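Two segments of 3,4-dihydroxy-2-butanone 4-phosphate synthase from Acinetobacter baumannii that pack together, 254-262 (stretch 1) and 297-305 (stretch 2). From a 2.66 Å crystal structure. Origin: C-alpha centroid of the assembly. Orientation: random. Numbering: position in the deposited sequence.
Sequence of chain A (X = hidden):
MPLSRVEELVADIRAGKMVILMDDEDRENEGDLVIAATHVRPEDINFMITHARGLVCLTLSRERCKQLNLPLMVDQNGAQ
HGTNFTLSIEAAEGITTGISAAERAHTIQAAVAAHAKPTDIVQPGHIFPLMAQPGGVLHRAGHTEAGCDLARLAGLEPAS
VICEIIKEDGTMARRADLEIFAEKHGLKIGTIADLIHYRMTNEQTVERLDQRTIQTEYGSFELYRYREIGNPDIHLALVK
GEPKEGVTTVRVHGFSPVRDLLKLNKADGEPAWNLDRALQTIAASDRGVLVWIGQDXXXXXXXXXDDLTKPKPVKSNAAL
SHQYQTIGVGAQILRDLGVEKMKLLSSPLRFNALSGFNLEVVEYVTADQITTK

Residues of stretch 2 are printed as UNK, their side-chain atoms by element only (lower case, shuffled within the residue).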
ATOM      1  N   GLY A 254     -16.006  -3.249 -10.482  1.00 66.53           N
ATOM      2  CA  GLY A 254     -14.813  -2.658  -9.884  1.00 72.83           C
ATOM      3  C   GLY A 254     -15.136  -1.360  -9.162  1.00 65.55           C
ATOM      4  O   GLY A 254     -15.879  -0.522  -9.680  1.00 65.25           O
ATOM      5  N   PHE A 255     -14.529  -1.183  -7.987  1.00 75.11           N
ATOM      6  CA  PHE A 255     -14.820  -0.028  -7.147  1.00 69.82           C
ATOM      7  C   PHE A 255     -14.515   1.273  -7.884  1.00 73.95           C
ATOM      8  O   PHE A 255     -13.671   1.324  -8.782  1.00 85.82           O
ATOM      9  CB  PHE A 255     -13.995  -0.101  -5.860  1.00 67.16           C
ATOM     10  CG  PHE A 255     -14.360   0.942  -4.844  1.00 54.87           C
ATOM     11  CD1 PHE A 255     -13.383   1.754  -4.292  1.00 63.49           C
ATOM     12  CD2 PHE A 255     -15.626   0.966  -4.291  1.00 46.48           C
ATOM     13  CE1 PHE A 255     -13.693   2.651  -3.290  1.00 56.86           C
ATOM     14  CE2 PHE A 255     -15.954   1.886  -3.317  1.00 39.37           C
ATOM     15  CZ  PHE A 255     -14.992   2.754  -2.841  1.00 51.66           C
ATOM     16  N   SER A 256     -15.246   2.327  -7.521  1.00 67.04           N
ATOM     17  CA  SER A 256     -15.035   3.651  -8.099  1.00 86.41           C
ATOM     18  C   SER A 256     -15.806   4.689  -7.289  1.00 80.68           C
ATOM     19  O   SER A 256     -16.495   4.329  -6.328  1.00 72.36           O
ATOM     20  CB  SER A 256     -15.460   3.662  -9.568  1.00 98.76           C
ATOM     21  OG  SER A 256     -16.760   4.203  -9.716  1.00 84.98           O
ATOM     22  N   PRO A 257     -15.660   5.987  -7.588  1.00 95.03           N
ATOM     23  CA  PRO A 257     -16.249   7.007  -6.699  1.00 89.73           C
ATOM     24  C   PRO A 257     -17.770   6.966  -6.606  1.00 74.15           C
ATOM     25  O   PRO A 257     -18.339   7.800  -5.890  1.00 59.69           O
ATOM     26  CB  PRO A 257     -15.779   8.339  -7.308  1.00 81.61           C
ATOM     27  CG  PRO A 257     -15.043   8.006  -8.567  1.00 93.97           C
ATOM     28  CD  PRO A 257     -14.663   6.563  -8.507  1.00 89.73           C
ATOM     29  N   VAL A 258     -18.451   6.132  -7.392  1.00 85.64           N
ATOM     30  CA  VAL A 258     -19.891   6.278  -7.575  1.00 78.75           C
ATOM     31  C   VAL A 258     -20.633   5.324  -6.648  1.00 78.51           C
ATOM     32  O   VAL A 258     -21.804   5.001  -6.886  1.00 66.98           O
ATOM     33  CB  VAL A 258     -20.308   6.043  -9.040  1.00 80.80           C
ATOM     34  CG1 VAL A 258     -19.614   7.040  -9.948  1.00 89.07           C
ATOM     35  CG2 VAL A 258     -20.012   4.611  -9.472  1.00 75.74           C
ATOM     36  N   ARG A 259     -20.013   4.972  -5.523  1.00 85.31           N
ATOM     37  CA  ARG A 259     -20.697   4.189  -4.502  1.00 58.76           C
ATOM     38  C   ARG A 259     -21.174   5.044  -3.340  1.00 66.73           C
ATOM     39  O   ARG A 259     -22.256   4.802  -2.798  1.00 92.23           O
ATOM     40  CB  ARG A 259     -19.766   3.100  -3.953  1.00 70.22           C
ATOM     41  CG  ARG A 259     -18.939   2.394  -4.992  1.00 76.39           C
ATOM     42  CD  ARG A 259     -19.821   1.779  -6.046  1.00 49.20           C
ATOM     43  NE  ARG A 259     -19.052   0.914  -6.926  1.00 45.75           N
ATOM     44  CZ  ARG A 259     -18.234   1.359  -7.871  1.00 89.88           C
ATOM     45  NH1 ARG A 259     -18.014   2.662  -7.995  1.00 86.27           N
ATOM     46  NH2 ARG A 259     -17.576   0.502  -8.639  1.00104.28           N
ATOM     47  N   ASP A 260     -20.282   5.861  -2.789  1.00 57.80           N
ATOM     48  CA  ASP A 260     -20.641   6.656  -1.624  1.00 62.01           C
ATOM     49  C   ASP A 260     -21.508   7.855  -1.991  1.00 71.68           C
ATOM     50  O   ASP A 260     -22.362   8.264  -1.198  1.00 92.34           O
ATOM     51  CB  ASP A 260     -19.371   7.075  -0.892  1.00 79.50           C
ATOM     52  CG  ASP A 260     -18.566   5.879  -0.405  1.00 73.00           C
ATOM     53  OD1 ASP A 260     -17.698   5.413  -1.174  1.00 50.52           O
ATOM     54  OD2 ASP A 260     -19.055   5.201   0.526  1.00 70.90           O
ATOM     55  N   LEU A 261     -21.264   8.473  -3.150  1.00 69.51           N
ATOM     56  CA  LEU A 261     -21.900   9.745  -3.485  1.00 71.15           C
ATOM     57  C   LEU A 261     -23.068   9.584  -4.453  1.00 75.36           C
ATOM     58  O   LEU A 261     -24.222   9.814  -4.079  1.00 81.63           O
ATOM     59  CB  LEU A 261     -20.865  10.710  -4.077  1.00 87.98           C
ATOM     60  CG  LEU A 261     -20.140  11.602  -3.070  1.00 76.21           C
ATOM     61  CD1 LEU A 261     -19.332  10.758  -2.099  1.00 63.08           C
ATOM     62  CD2 LEU A 261     -19.247  12.613  -3.776  1.00 74.42           C
ATOM     63  N   LEU A 262     -22.800   9.098  -5.662  1.00 65.81           N
ATOM     64  CA  LEU A 262     -23.857   8.625  -6.545  1.00 73.97           C
ATOM     65  C   LEU A 262     -24.172   7.170  -6.183  1.00 82.61           C
ATOM     66  O   LEU A 262     -23.766   6.667  -5.131  1.00 79.42           O
ATOM     67  CB  LEU A 262     -23.451   8.787  -8.010  1.00 86.90           C
ATOM     68  CG  LEU A 262     -23.290  10.188  -8.617  1.00 81.19           C
ATOM     69  CD1 LEU A 262     -22.737  10.054 -10.048  1.00 62.90           C
ATOM     70  CD2 LEU A 262     -24.603  10.978  -8.640  1.00 72.65           C
ATOM     71  N   UNK A 297      -5.554  -2.477  -3.037  1.00 66.36           N
ATOM     72  CA  UNK A 297      -6.100  -1.379  -2.256  1.00 64.45           C
ATOM     73  C   UNK A 297      -7.243  -0.765  -3.047  1.00 66.07           C
ATOM     74  O   UNK A 297      -7.239  -0.782  -4.281  1.00 83.35           O
ATOM     75  c   UNK A 297      -2.752  -1.926   0.387  1.00 80.23           C
ATOM     76  c   UNK A 297      -2.534  -0.901  -1.539  1.00 82.59           C
ATOM     77  c   UNK A 297      -5.034  -0.324  -1.937  1.00 68.32           C
ATOM     78  c   UNK A 297      -3.846  -0.866  -1.205  1.00 75.49           C
ATOM     79  n   UNK A 297      -3.949  -1.513   0.008  1.00 72.32           N
ATOM     80  n   UNK A 297      -1.875  -1.559  -0.529  1.00 84.12           N
ATOM     81  N   UNK A 298      -8.220  -0.222  -2.331  1.00 53.41           N
ATOM     82  CA  UNK A 298      -9.301   0.536  -2.947  1.00 65.30           C
ATOM     83  C   UNK A 298      -9.029   2.024  -2.782  1.00 55.77           C
ATOM     84  O   UNK A 298      -8.788   2.497  -1.665  1.00 59.48           O
ATOM     85  c   UNK A 298     -11.178  -1.235  -2.615  1.00 53.47           C
ATOM     86  c   UNK A 298     -11.267  -1.482  -4.114  1.00 76.65           C
ATOM     87  c   UNK A 298     -10.647   0.171  -2.323  1.00 59.38           C
ATOM     88  c   UNK A 298     -12.535  -1.439  -1.957  1.00 37.40           C
ATOM     89  N   UNK A 299      -9.048   2.752  -3.896  1.00 51.00           N
ATOM     90  CA  UNK A 299      -8.758   4.178  -3.857  1.00 57.74           C
ATOM     91  C   UNK A 299      -9.689   4.873  -2.876  1.00 55.92           C
ATOM     92  O   UNK A 299     -10.889   4.590  -2.824  1.00 48.92           O
ATOM     93  c   UNK A 299      -8.908   4.794  -5.249  1.00 59.15           C
ATOM     94  n   UNK A 299      -7.969   7.976  -6.914  1.00 65.13           N
ATOM     95  c   UNK A 299      -8.644   6.854  -6.698  1.00 63.76           C
ATOM     96  o   UNK A 299      -9.439   6.392  -7.515  1.00 60.03           O
ATOM     97  c   UNK A 299      -8.546   6.271  -5.302  1.00 62.51           C
ATOM     98  N   UNK A 300      -9.147   5.845  -2.152  1.00 60.75           N
ATOM     99  CA  UNK A 300      -9.955   6.622  -1.231  1.00 45.32           C
ATOM    100  C   UNK A 300     -10.777   7.658  -1.992  1.00 45.61           C
ATOM    101  O   UNK A 300     -10.548   7.929  -3.174  1.00 58.07           O
ATOM    102  c   UNK A 300      -9.858   7.878   0.965  1.00 55.49           C
ATOM    103  o   UNK A 300     -10.982   7.394   1.212  1.00 57.00           O
ATOM    104  o   UNK A 300      -9.407   8.886   1.547  1.00 56.08           O
ATOM    105  c   UNK A 300      -9.066   7.306  -0.193  1.00 53.34           C
ATOM    106  N   UNK A 301     -11.807   8.176  -1.321  1.00 45.62           N
ATOM    107  CA  UNK A 301     -12.768   9.035  -2.001  1.00 53.46           C
ATOM    108  C   UNK A 301     -12.167  10.394  -2.339  1.00 59.29           C
ATOM    109  O   UNK A 301     -12.544  11.002  -3.347  1.00 52.00           O
ATOM    110  c   UNK A 301     -14.016   9.206  -1.138  1.00 40.62           C
ATOM    111  c   UNK A 301     -15.093  10.142  -1.690  1.00 43.01           C
ATOM    112  c   UNK A 301     -16.297  10.152  -0.764  1.00 51.56           C
ATOM    113  c   UNK A 301     -15.502   9.742  -3.101  1.00 47.12           C
ATOM    114  N   UNK A 302     -11.225  10.872  -1.531  1.00 54.79           N
ATOM    115  CA  UNK A 302     -10.651  12.183  -1.717  1.00 54.37           C
ATOM    116  C   UNK A 302      -9.782  12.267  -2.955  1.00 49.98           C
ATOM    117  O   UNK A 302      -9.964  13.142  -3.807  1.00 53.46           O
ATOM    118  N   UNK A 303      -8.772  11.389  -3.046  1.00 52.98           N
ATOM    119  CA  UNK A 303      -7.723  11.573  -4.058  1.00 67.06           C
ATOM    120  C   UNK A 303      -8.274  11.780  -5.459  1.00 76.68           C
ATOM    121  O   UNK A 303      -9.046  10.955  -5.954  1.00 54.34           O
ATOM    122  c   UNK A 303      -8.421  10.339  -2.071  1.00 53.57           C
ATOM    123  c   UNK A 303      -7.058   9.864  -2.530  1.00 56.75           C
ATOM    124  c   UNK A 303      -6.918  10.271  -3.959  1.00 59.14           C
ATOM    125  N   UNK A 304      -8.065  12.982  -5.999  1.00 91.92           N
ATOM    126  CA  UNK A 304      -8.473  13.371  -7.344  1.00 75.44           C
ATOM    127  C   UNK A 304      -9.976  13.580  -7.460  1.00 61.38           C
ATOM    128  O   UNK A 304     -10.439  14.057  -8.503  1.00 56.33           O
ATOM    129  c   UNK A 304      -8.029  12.352  -8.404  1.00 82.75           C
ATOM    130  N   UNK A 305     -10.747  13.306  -6.409  1.00 58.72           N
ATOM    131  CA  UNK A 305     -12.192  13.156  -6.532  1.00 56.00           C
ATOM    132  C   UNK A 305     -12.910  13.886  -5.403  1.00 54.09           C
ATOM    133  O   UNK A 305     -14.067  13.593  -5.102  1.00 39.49           O
ATOM    134  c   UNK A 305     -12.111   9.323  -7.171  1.00 68.83           C
ATOM    135  c   UNK A 305     -12.630  11.028  -8.933  1.00 79.38           C
ATOM    136  c   UNK A 305     -12.587  11.680  -6.513  1.00 53.26           C
ATOM    137  c   UNK A 305     -11.975  10.781  -7.585  1.00 71.10           C
TER

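Position 297 carries one carbon and then a five-membered ring of three carbons and two nitrogens. That ring is an imidazole. It stays far from stretch 1 and touches nothing there. The residue is His-297.

Position 298 has four side-chain carbons, forked at the second. The CA-to-CB bond points toward stretch 1. One terminal methyl lies 3.5 Å from CB of Phe-255, and the other sits over one face of the Phe-255 ring. A fork at the second carbon, with no heteroatom, means leucine. This is Leu-298, with rotamer m, t. The methyl near CB is CD2, and the one over the ring face is CD1.

Position 299 has a chain of three carbons, the third carrying one oxygen and one nitrogen. Such a terminal amide on a three-carbon chain is glutamine. Gln-299 points its CA-to-CB bond sideways, and its side chain makes no close contact with stretch 1. The contact is made by its backbone: O of Gln-299 lies 3.4 Å from CE1 of Phe-255, at the ring edge and near its plane.

Position 300 has two carbons, the second carrying two oxygens. This short carboxylate is aspartate. Asp-300 directs its CA-to-CB bond away and makes no contact with stretch 1. One oxygen, OD2, accepts a weak hydrogen bond of 2.8 Å from the backbone N of position 301. The same oxygen is also hydrogen-bonded elsewhere in the structure.

Position 301 again has four carbons forked at the second. The CA-to-CB bond points sideways, but the end of the side chain comes nearer to stretch 1. One methyl reaches 3.4 Å from CD1 of Leu-261, and the other is 4.4 Å from CB of Pro-257. The residue is Leu-301, rotamer t, p. The first methyl is CD2 and the second CD1. CD1 of Leu-301 also lies 4.1 Å from CD1 of Leu-261.

Position 302 has no side-chain atoms, so it is Gly-302. It begins a type II turn that ends at position 305.

Position 303 has three carbons that close a ring onto the backbone N. Only proline does this. Pro-303 is out of reach of stretch 1. A CB on Gly-302 would lie 3.1 Å from CD of Pro-303.

Position 304 has a single side-chain carbon, so it is Ala-304. Its positive phi of 73° suits the third position of the type II turn. It does not touch stretch 1.

Position 305 has four carbons forked at the second, and one methyl lies 3.5 Å from CG of Pro-257. This is Leu-305, and the methyl is CD1. Its backbone N donates a 2.7 Å hydrogen bond to O of Gly-302, closing the turn.

The contact is mainly apolar and buries 375 Å², both sides summed. Phe-255, Pro-257 and Leu-261 point their CA-to-CB bonds toward stretch 2. Leu-298 and Leu-305 point back, and the end of Leu-301 reaches across. No hydrogen bond crosses, so shape and apolar burial join the two loop segments.

Stretch 2 297-305: HLQDLGPAL
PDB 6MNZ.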